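Local coordinates for protein orotidine 5'-phosphate decarboxylase (Sulfolobus solfataricus, PDB 4DBE) that probably catalyses the decarboxylation of orotidine 5'-monophosphate to UMP, the last step of de novo UMP synthesis, as a homodimer, at residues I161-M166 and A179-E184; V111-H116 and G143-H148; L2-I7 and T202-I207. All coordinates share one frame; numbering follows the deposited sequence.

Contact 1. Residues I161-M166 and A179-E184; sequences IVSPGM and AGADYE. With BMP (6-hydroxyuridine-5'-phosphate), chain C.
Ile161 O is held by two successive backbone N-H groups, from Asp182 N at 2.9 Å and Tyr183 N at 3.3 Å, the latter reaching it at a C=O...N angle of 161°. The same residue is gripped at its other end: Ile161 N donates to Asp182 OD2 (2.8 Å), which takes the bond on its anti lone pair and also forms a salt bridge with Arg153. With CG beside its own backbone N (chi1 -63°), the Asp182 carboxylate folds back to reach this N-H. Were Asp182 replaced by an alanine, Ile161 N would probably lose this acceptor and Arg153 its carboxylate partner. Farther along, Ser163 N binds Tyr183 O at 2.9 Å, completing a parallel pairing of strands 160-163 and 183-186, the seventh and eighth of the TIM barrel, joined through helix 175-179. On the sheet face of Ser163 and Glu184, Ser163 OG bonds Val141 O and nestles against Ala181 CB. Met166, in one of its two conformers, crosses Glu184 at about a right angle; Glu184 OE1 accepts from Gly174 N. Beyond the strand, Pro164 sits over the bound nucleotide, its CG 3.5 Å from C6 of the pyrimidine. Asp182 thus ties strand 160-163 to Arg153 of helix 146-155, while Glu184 ties strand 183-186 to the 164-174 region, which probably binds substrate.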
loop_
_atom_site.group_PDB
_atom_site.type_symbol
_atom_site.label_atom_id
_atom_site.label_comp_id
_atom_site.label_asym_id
_atom_site.label_seq_id
_atom_site.Cartn_x
_atom_site.Cartn_y
_atom_site.Cartn_z
ATOM N N ILE A 161 -5.894 19.464 3.405
ATOM C CA ILE A 161 -6.793 18.433 2.909
ATOM C C ILE A 161 -6.589 18.315 1.411
ATOM O O ILE A 161 -6.665 19.307 0.712
ATOM C CB ILE A 161 -8.268 18.769 3.224
ATOM C CG1 ILE A 161 -8.469 18.864 4.741
ATOM C CG2 ILE A 161 -9.208 17.729 2.618
ATOM C CD1 ILE A 161 -9.916 19.135 5.131
ATOM N N VAL A 162 -6.269 17.113 0.933
ATOM C CA VAL A 162 -6.087 16.890 -0.506
ATOM C C VAL A 162 -7.151 15.927 -0.994
ATOM O O VAL A 162 -7.488 14.956 -0.308
ATOM C CB VAL A 162 -4.655 16.380 -0.854
ATOM C CG1 VAL A 162 -3.632 17.423 -0.450
ATOM C CG2 VAL A 162 -4.364 15.043 -0.170
ATOM N N SER A 163 -7.706 16.217 -2.165
ATOM C CA SER A 163 -8.876 15.491 -2.624
ATOM C C SER A 163 -8.750 14.990 -4.064
ATOM O O SER A 163 -8.722 15.787 -5.009
ATOM C CB SER A 163 -10.119 16.370 -2.498
ATOM O OG SER A 163 -10.295 16.769 -1.147
ATOM N N PRO A 164 -8.706 13.666 -4.224
ATOM C CA PRO A 164 -8.669 13.029 -5.544
ATOM C C PRO A 164 -10.073 12.574 -5.974
ATOM O O PRO A 164 -11.005 12.647 -5.165
ATOM C CB PRO A 164 -7.778 11.815 -5.293
ATOM C CG PRO A 164 -8.132 11.409 -3.895
ATOM C CD PRO A 164 -8.506 12.684 -3.139
ATOM N N GLY A 165 -10.214 12.111 -7.217
ATOM C CA GLY A 165 -11.497 11.644 -7.744
ATOM C C GLY A 165 -12.123 12.681 -8.651
ATOM O O GLY A 165 -13.341 12.633 -8.945
ATOM N N MET A 166 -11.306 13.639 -9.084
ATOM C CA MET A 166 -11.772 14.704 -9.972
ATOM C C MET A 166 -11.542 14.361 -11.447
ATOM O O MET A 166 -10.482 13.844 -11.838
ATOM C CB MET A 166 -11.109 16.041 -9.632
ATOM C CG MET A 166 -11.046 16.355 -8.127
ATOM S SD MET A 166 -12.593 16.122 -7.212
ATOM C CE MET A 166 -13.540 17.574 -7.693
ATOM N N ALA A 179 -15.793 22.666 -1.080
ATOM C CA ALA A 179 -16.297 21.958 0.091
ATOM C C ALA A 179 -15.328 21.951 1.285
ATOM O O ALA A 179 -15.665 21.450 2.357
ATOM C CB ALA A 179 -16.726 20.536 -0.287
ATOM N N GLY A 180 -14.132 22.504 1.092
ATOM C CA GLY A 180 -13.167 22.628 2.170
ATOM C C GLY A 180 -11.746 22.135 1.929
ATOM O O GLY A 180 -10.866 22.414 2.741
ATOM N N ALA A 181 -11.505 21.407 0.837
ATOM C CA ALA A 181 -10.151 20.917 0.546
ATOM C C ALA A 181 -9.217 22.071 0.196
ATOM O O ALA A 181 -9.661 23.114 -0.277
ATOM C CB ALA A 181 -10.178 19.905 -0.605
ATOM N N ASP A 182 -7.919 21.878 0.421
ATOM C CA ASP A 182 -6.922 22.839 -0.033
ATOM C C ASP A 182 -6.507 22.601 -1.494
ATOM O O ASP A 182 -6.322 23.548 -2.264
ATOM C CB ASP A 182 -5.700 22.758 0.869
ATOM C CG ASP A 182 -6.027 23.149 2.288
ATOM O OD1 ASP A 182 -6.104 24.368 2.547
ATOM O OD2 ASP A 182 -6.247 22.245 3.121
ATOM N N TYR A 183 -6.377 21.331 -1.862
ATOM C CA TYR A 183 -5.858 20.954 -3.175
ATOM C C TYR A 183 -6.641 19.795 -3.753
ATOM O O TYR A 183 -7.151 18.940 -3.012
ATOM C CB TYR A 183 -4.373 20.577 -3.057
ATOM C CG TYR A 183 -3.551 21.694 -2.474
ATOM C CD1 TYR A 183 -3.385 22.885 -3.169
ATOM C CD2 TYR A 183 -2.961 21.578 -1.219
ATOM C CE1 TYR A 183 -2.648 23.924 -2.639
ATOM C CE2 TYR A 183 -2.210 22.615 -0.689
ATOM C CZ TYR A 183 -2.063 23.784 -1.406
ATOM O OH TYR A 183 -1.329 24.823 -0.890
ATOM N N GLU A 184 -6.755 19.764 -5.077
ATOM C CA GLU A 184 -7.400 18.641 -5.740
ATOM C C GLU A 184 -6.352 17.836 -6.502
ATOM O O GLU A 184 -5.500 18.391 -7.202
ATOM C CB GLU A 184 -8.534 19.097 -6.666
ATOM C CG GLU A 184 -9.702 19.668 -5.873
ATOM C CD GLU A 184 -10.871 20.120 -6.721
ATOM O OE1 GLU A 184 -10.831 19.917 -7.951
ATOM O OE2 GLU A 184 -11.836 20.681 -6.131
HETATM P P BMP C . -7.375 9.933 -11.445
HETATM O OP1 BMP C . -8.693 9.412 -11.063
HETATM O OP2 BMP C . -6.749 9.485 -12.866
HETATM O OP3 BMP C . -7.491 11.523 -11.524
HETATM O "O5'" BMP C . -6.303 9.648 -10.292
HETATM C "C5'" BMP C . -6.614 9.821 -8.919
HETATM C "C4'" BMP C . -5.367 9.703 -8.064
HETATM O "O4'" BMP C . -5.741 9.842 -6.668
HETATM C "C3'" BMP C . -4.630 8.368 -8.178
HETATM O "O3'" BMP C . -3.236 8.565 -7.955
HETATM C "C2'" BMP C . -5.217 7.573 -7.015
HETATM O "O2'" BMP C . -4.388 6.542 -6.539
HETATM C "C1'" BMP C . -5.408 8.668 -5.961
HETATM N N1 BMP C . -6.487 8.394 -4.994
HETATM C C2 BMP C . -7.749 8.124 -5.392
HETATM O O2 BMP C . -8.035 8.075 -6.572
HETATM N N3 BMP C . -8.720 7.876 -4.489
HETATM C C4 BMP C . -8.469 7.919 -3.160
HETATM O O4 BMP C . -9.368 7.701 -2.354
HETATM C C5 BMP C . -7.167 8.220 -2.716
HETATM C C6 BMP C . -6.196 8.462 -3.656
HETATM O O1 BMP C . -4.948 8.765 -3.276
#

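Contact 2. Residues V111-H116 and G143-H148. With BMP (6-hydroxyuridine-5'-phosphate), chain C.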
loop_
_atom_site.group_PDB
_atom_site.type_symbol
_atom_site.label_atom_id
_atom_site.label_comp_id
_atom_site.label_asym_id
_atom_site.label_seq_id
_atom_site.Cartn_x
_atom_site.Cartn_y
_atom_site.Cartn_z
ATOM N N VAL A 111 -4.640 8.900 4.663
ATOM C CA VAL A 111 -5.877 8.640 3.940
ATOM C C VAL A 111 -7.042 8.542 4.924
ATOM O O VAL A 111 -7.099 7.622 5.739
ATOM C CB VAL A 111 -5.813 7.352 3.117
ATOM C CG1 VAL A 111 -7.189 7.081 2.454
ATOM C CG2 VAL A 111 -4.702 7.450 2.076
ATOM N N ALA A 112 -7.971 9.484 4.818
ATOM C CA ALA A 112 -9.140 9.557 5.710
ATOM C C ALA A 112 -10.397 8.939 5.100
ATOM O O ALA A 112 -11.038 8.083 5.704
ATOM C CB ALA A 112 -9.410 11.003 6.084
ATOM N N VAL A 113 -10.760 9.390 3.903
ATOM C CA VAL A 113 -11.938 8.868 3.223
ATOM C C VAL A 113 -11.569 8.684 1.754
ATOM O O VAL A 113 -11.121 9.631 1.110
ATOM C CB VAL A 113 -13.106 9.851 3.310
ATOM C CG1 VAL A 113 -14.347 9.284 2.580
ATOM C CG2 VAL A 113 -13.407 10.201 4.775
ATOM N N MET A 114 -11.745 7.482 1.219
ATOM C CA MET A 114 -11.370 7.268 -0.176
ATOM C C MET A 114 -12.475 7.648 -1.166
ATOM O O MET A 114 -13.625 7.925 -0.770
ATOM C CB MET A 114 -10.845 5.846 -0.405
ATOM C CG MET A 114 -9.474 5.622 0.236
ATOM S SD MET A 114 -8.778 4.028 -0.202
ATOM C CE MET A 114 -8.370 4.298 -1.933
ATOM N N SER A 115 -12.121 7.682 -2.450
ATOM C CA SER A 115 -13.025 8.230 -3.465
ATOM C C SER A 115 -13.989 7.214 -4.070
ATOM O O SER A 115 -15.022 7.589 -4.623
ATOM C CB SER A 115 -12.227 8.933 -4.574
ATOM O OG SER A 115 -11.367 8.014 -5.233
ATOM N N HIS A 116 -13.663 5.932 -3.980
ATOM C CA HIS A 116 -14.501 4.908 -4.591
ATOM C C HIS A 116 -15.752 4.585 -3.745
ATOM O O HIS A 116 -15.782 4.798 -2.529
ATOM C CB HIS A 116 -13.692 3.635 -4.907
ATOM C CG HIS A 116 -13.124 2.963 -3.693
ATOM N ND1 HIS A 116 -12.056 3.475 -2.986
ATOM C CD2 HIS A 116 -13.477 1.820 -3.064
ATOM C CE1 HIS A 116 -11.784 2.681 -1.965
ATOM N NE2 HIS A 116 -12.632 1.670 -1.990
ATOM N N GLY A 143 -12.757 13.618 -3.347
ATOM C CA GLY A 143 -13.501 14.724 -3.920
ATOM C C GLY A 143 -14.880 14.301 -4.405
ATOM O O GLY A 143 -15.684 15.133 -4.824
ATOM N N THR A 144 -15.142 12.998 -4.359
ATOM C CA THR A 144 -16.456 12.445 -4.663
ATOM C C THR A 144 -17.298 12.328 -3.394
ATOM O O THR A 144 -18.441 11.872 -3.437
ATOM C CB THR A 144 -16.335 11.036 -5.237
ATOM O OG1 THR A 144 -15.479 10.264 -4.383
ATOM C CG2 THR A 144 -15.769 11.069 -6.658
ATOM N N LYS A 145 -16.714 12.729 -2.270
ATOM C CA LYS A 145 -17.365 12.643 -0.966
ATOM C C LYS A 145 -17.385 14.028 -0.317
ATOM O O LYS A 145 -16.793 14.238 0.741
ATOM C CB LYS A 145 -16.599 11.666 -0.066
ATOM C CG LYS A 145 -16.252 10.327 -0.715
ATOM C CD LYS A 145 -17.513 9.501 -0.972
ATOM C CE LYS A 145 -17.198 8.223 -1.759
ATOM N NZ LYS A 145 -16.280 7.303 -1.027
ATOM N N LEU A 146 -18.070 14.974 -0.951
ATOM C CA LEU A 146 -17.963 16.378 -0.555
ATOM C C LEU A 146 -18.393 16.642 0.890
ATOM O O LEU A 146 -17.841 17.518 1.561
ATOM C CB LEU A 146 -18.755 17.269 -1.518
ATOM C CG LEU A 146 -18.302 17.223 -2.980
ATOM C CD1 LEU A 146 -19.186 18.108 -3.870
ATOM C CD2 LEU A 146 -16.828 17.619 -3.097
ATOM N N ASP A 147 -19.381 15.892 1.363
ATOM C CA ASP A 147 -19.885 16.085 2.720
ATOM C C ASP A 147 -18.835 15.649 3.726
ATOM O O ASP A 147 -18.712 16.231 4.806
ATOM C CB ASP A 147 -21.168 15.292 2.932
ATOM C CG ASP A 147 -21.073 13.893 2.374
ATOM O OD1 ASP A 147 -20.217 13.669 1.478
ATOM O OD2 ASP A 147 -21.858 13.029 2.824
ATOM N N HIS A 148 -18.077 14.615 3.375
ATOM C CA HIS A 148 -16.958 14.218 4.230
ATOM C C HIS A 148 -15.867 15.274 4.236
ATOM O O HIS A 148 -15.268 15.524 5.273
ATOM C CB HIS A 148 -16.414 12.834 3.863
ATOM C CG HIS A 148 -17.367 11.729 4.175
ATOM N ND1 HIS A 148 -18.398 11.377 3.329
ATOM C CD2 HIS A 148 -17.482 10.930 5.262
ATOM C CE1 HIS A 148 -19.090 10.389 3.871
ATOM N NE2 HIS A 148 -18.557 10.102 5.045
HETATM P P BMP C . -7.375 9.933 -11.445
HETATM O OP1 BMP C . -8.693 9.412 -11.063
HETATM O OP2 BMP C . -6.749 9.485 -12.866
HETATM O OP3 BMP C . -7.491 11.523 -11.524
HETATM O "O5'" BMP C . -6.303 9.648 -10.292
HETATM C "C5'" BMP C . -6.614 9.821 -8.919
HETATM C "C4'" BMP C . -5.367 9.703 -8.064
HETATM O "O4'" BMP C . -5.741 9.842 -6.668
HETATM C "C3'" BMP C . -4.630 8.368 -8.178
HETATM O "O3'" BMP C . -3.236 8.565 -7.955
HETATM C "C2'" BMP C . -5.217 7.573 -7.015
HETATM O "O2'" BMP C . -4.388 6.542 -6.539
HETATM C "C1'" BMP C . -5.408 8.668 -5.961
HETATM N N1 BMP C . -6.487 8.394 -4.994
HETATM C C2 BMP C . -7.749 8.124 -5.392
HETATM O O2 BMP C . -8.035 8.075 -6.572
HETATM N N3 BMP C . -8.720 7.876 -4.489
HETATM C C4 BMP C . -8.469 7.919 -3.160
HETATM O O4 BMP C . -9.368 7.701 -2.354
HETATM C C5 BMP C . -7.167 8.220 -2.716
HETATM C C6 BMP C . -6.196 8.462 -3.656
HETATM O O1 BMP C . -4.948 8.765 -3.276
#
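A lysine without an acidic partner across this contact clasps two backbone carbonyls: Lys145 NZ donates to Met114 O at 2.7 Å and to His116 O at 3.0 Å. The second bond comes from above the His116 carbonyl plane, 49° out of it, consistent with one ammonium being shared between both oxygens. The intervening carbonyl is taken by the neighbouring side chain, Thr144 OG1 giving its proton to Ser115 O over 2.7 Å, in the carbonyl plane and on a lone pair. Three carbonyls in a row are therefore bound from the same loop. The lysine gets there by bending at chi2 (-68°) and again at chi4, passing Val113 on the way. Here Val113 CG1 rests 3.9 Å from Lys145 CG and also stands over one face of the His148 ring, offset toward its rim, while Val113 CG2 meets His148 CB at 4.1 Å. This is the top of a TIM barrel, where loops after the C-terminal ends of the strands build the active site: 111-116 leaves strand 107-113, whereas the segment 143-148 leads into helix 146-155 with Lys145 at the N-cap position. The clasped loop faces the ligand with Ser115, whose N binds O4 of the pyrimidine at 2.8 Å and whose OG accepts from N3 at 2.8 Å. Placed between the backbone N and the carbonyl carbon (chi1 62°), OG lies close enough to its own N-H for the two to read adjacent positions of the base, and it hydrogen-bonds Gln169 as well. Met114 turns away from the lysine to bring CB, CG and CE against O4, and His116 NE2 reaches across the dimer interface to Ile88 O of the second subunit.

Contact 3. Residues L2-I7 and T202-I207; sequences LKSRVI and TINKII
Ser4 and Asn204 face each other side chain to side chain, with OG of the serine 2.9 Å from OD1 of the asparagine; Glu25 O is a second acceptor within reach of the same hydroxyl. Ser4 OG stands opposite its own backbone N (chi1 -175°), a turn that swings it toward the helix and also lets it accept from Val6 N at 3.0 Å in a nearly straight bond (158°), which makes an ST turn. Asn204 presents its oxygen to 2-7 and sends ND2 to Glu25 O. A water donates to Asn204 OD1 (2.9 Å) and accepts from Arg5 N (2.8 Å), so the amide is held at both its oxygen and its nitrogen. The two segments come from opposite ends of the chain, 2-7 running into the first strand of the TIM barrel and 202-207 lying in its last helix, 196-213, so the contact packs that helix against the strand that opens the fold. Of the two strand residues in 2-7, Val6 points its side chain at the helix. Its CG2 branch, beside the backbone N, crosses Ile207 obliquely and meets CD1 at 3.8 Å, while Ile203 CG2 approaches the same methyl from one turn earlier at 4.2 Å. Asn204 OD1 also borders this methyl, 3.3 Å away, which puts the polar cluster directly beside the apolar one. Val6 and Ile203 both continue onto Ile186 and Ile190. Toward the outside, Arg5 brings its CB and CG near Ile207 CG2, and its guanidinium leads away, with a weak hydrogen bond to Asp182 O.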
loop_
_atom_site.group_PDB
_atom_site.type_symbol
_atom_site.label_atom_id
_atom_site.label_comp_id
_atom_site.label_asym_id
_atom_site.label_seq_id
_atom_site.Cartn_x
_atom_site.Cartn_y
_atom_site.Cartn_z
ATOM N N LEU A 2 -4.144 33.739 -10.009
ATOM C CA LEU A 2 -3.880 33.147 -8.700
ATOM C C LEU A 2 -2.925 31.963 -8.830
ATOM O O LEU A 2 -2.385 31.703 -9.905
ATOM C CB LEU A 2 -5.194 32.714 -8.031
ATOM C CG LEU A 2 -5.167 32.224 -6.576
ATOM C CD1 LEU A 2 -4.573 33.268 -5.627
ATOM C CD2 LEU A 2 -6.561 31.808 -6.117
ATOM N N LYS A 3 -2.715 31.251 -7.727
ATOM C CA LYS A 3 -1.856 30.077 -7.726
ATOM C C LYS A 3 -2.680 28.796 -7.802
ATOM O O LYS A 3 -3.773 28.713 -7.243
ATOM C CB LYS A 3 -0.976 30.064 -6.476
ATOM C CG LYS A 3 -0.001 31.231 -6.395
ATOM C CD LYS A 3 0.997 31.207 -7.552
ATOM C CE LYS A 3 2.090 32.259 -7.367
ATOM N NZ LYS A 3 3.184 32.116 -8.372
ATOM N N SER A 4 -2.132 27.797 -8.487
ATOM C CA SER A 4 -2.816 26.533 -8.714
ATOM C C SER A 4 -3.151 25.755 -7.441
ATOM O O SER A 4 -2.383 25.736 -6.472
ATOM C CB SER A 4 -1.991 25.644 -9.666
ATOM O OG SER A 4 -2.695 24.449 -9.980
ATOM N N ARG A 5 -4.303 25.101 -7.471
ATOM C CA ARG A 5 -4.732 24.215 -6.396
ATOM C C ARG A 5 -4.605 22.761 -6.847
ATOM O O ARG A 5 -5.146 21.853 -6.210
ATOM C CB ARG A 5 -6.192 24.501 -6.030
ATOM C CG ARG A 5 -6.470 25.939 -5.676
ATOM C CD ARG A 5 -6.070 26.229 -4.253
ATOM N NE ARG A 5 -6.974 27.187 -3.615
ATOM C CZ ARG A 5 -7.084 27.337 -2.296
ATOM N NH1 ARG A 5 -6.348 26.591 -1.483
ATOM N NH2 ARG A 5 -7.924 28.231 -1.790
ATOM N N VAL A 6 -3.902 22.540 -7.956
ATOM C CA VAL A 6 -3.806 21.195 -8.509
ATOM C C VAL A 6 -2.542 20.453 -8.069
ATOM O O VAL A 6 -1.444 21.007 -8.074
ATOM C CB VAL A 6 -3.877 21.200 -10.040
ATOM C CG1 VAL A 6 -3.717 19.787 -10.577
ATOM C CG2 VAL A 6 -5.195 21.799 -10.493
ATOM N N ILE A 7 -2.734 19.201 -7.668
ATOM C CA ILE A 7 -1.644 18.268 -7.465
ATOM C C ILE A 7 -1.767 17.244 -8.588
ATOM O O ILE A 7 -2.773 16.540 -8.687
ATOM C CB ILE A 7 -1.720 17.577 -6.074
ATOM C CG1 ILE A 7 -1.535 18.610 -4.956
ATOM C CG2 ILE A 7 -0.644 16.460 -5.948
ATOM C CD1 ILE A 7 -1.661 18.046 -3.531
ATOM N N THR A 202 -6.832 24.546 -18.594
ATOM C CA THR A 202 -8.286 24.561 -18.586
ATOM C C THR A 202 -8.828 24.289 -17.185
ATOM O O THR A 202 -9.725 24.993 -16.697
ATOM C CB THR A 202 -8.848 23.506 -19.548
ATOM O OG1 THR A 202 -8.513 23.868 -20.888
ATOM C CG2 THR A 202 -10.369 23.420 -19.428
ATOM N N ILE A 203 -8.275 23.265 -16.541
ATOM C CA ILE A 203 -8.721 22.891 -15.201
ATOM C C ILE A 203 -8.449 24.017 -14.214
ATOM O O ILE A 203 -9.299 24.331 -13.363
ATOM C CB ILE A 203 -8.090 21.558 -14.734
ATOM C CG1 ILE A 203 -8.724 20.396 -15.496
ATOM C CG2 ILE A 203 -8.291 21.353 -13.224
ATOM C CD1 ILE A 203 -7.919 19.084 -15.441
ATOM N N ASN A 204 -7.285 24.649 -14.331
ATOM C CA ASN A 204 -6.972 25.741 -13.412
ATOM C C ASN A 204 -7.994 26.861 -13.564
ATOM O O ASN A 204 -8.383 27.496 -12.582
ATOM C CB ASN A 204 -5.556 26.280 -13.612
ATOM C CG ASN A 204 -4.493 25.419 -12.934
ATOM O OD1 ASN A 204 -4.757 24.722 -11.951
ATOM N ND2 ASN A 204 -3.283 25.458 -13.473
ATOM N N LYS A 205 -8.447 27.091 -14.792
ATOM C CA LYS A 205 -9.476 28.108 -15.032
ATOM C C LYS A 205 -10.800 27.737 -14.371
ATOM O O LYS A 205 -11.405 28.546 -13.670
ATOM C CB LYS A 205 -9.704 28.313 -16.532
ATOM C CG LYS A 205 -8.645 29.158 -17.222
ATOM C CD LYS A 205 -8.666 28.906 -18.729
ATOM C CE LYS A 205 -7.457 29.516 -19.420
ATOM N NZ LYS A 205 -7.237 28.906 -20.769
ATOM N N ILE A 206 -11.252 26.515 -14.622
ATOM C CA ILE A 206 -12.480 26.011 -14.032
ATOM C C ILE A 206 -12.458 26.135 -12.513
ATOM O O ILE A 206 -13.411 26.627 -11.901
ATOM C CB ILE A 206 -12.736 24.554 -14.460
ATOM C CG1 ILE A 206 -12.904 24.486 -15.982
ATOM C CG2 ILE A 206 -13.963 23.996 -13.752
ATOM C CD1 ILE A 206 -13.198 23.104 -16.524
ATOM N N ILE A 207 -11.359 25.711 -11.899
ATOM C CA ILE A 207 -11.243 25.771 -10.447
ATOM C C ILE A 207 -11.314 27.209 -9.929
ATOM O O ILE A 207 -12.001 27.496 -8.940
ATOM C CB ILE A 207 -9.948 25.096 -9.977
ATOM C CG1 ILE A 207 -10.083 23.582 -10.121
ATOM C CG2 ILE A 207 -9.643 25.470 -8.540
ATOM C CD1 ILE A 207 -8.769 22.845 -9.932
HETATM O O HOH W 1 -6.126 25.484 -9.498
#

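Contact 1 is the most buried of the three and the one made between two strands, so backbone bonding carries it; contacts 2 and 3 each set a strand-bearing segment against a helix-bearing one and are partly buried, relying on side chains. Contacts 1 and 2 meet through Pro164 O and Gly143 N (2.7 Å) and share the bound nucleotide, which 161-166 and 111-116 both touch. Contact 3 does not border the ligand: it lies about 20 Å from contact 2, centre to centre, and uses a water. It joins contact 1 where strands 183-186 and 6-10 are neighbours, Glu184 N and O pairing with Arg5 O and Ile7 N. Contact 2 alone reaches the second subunit.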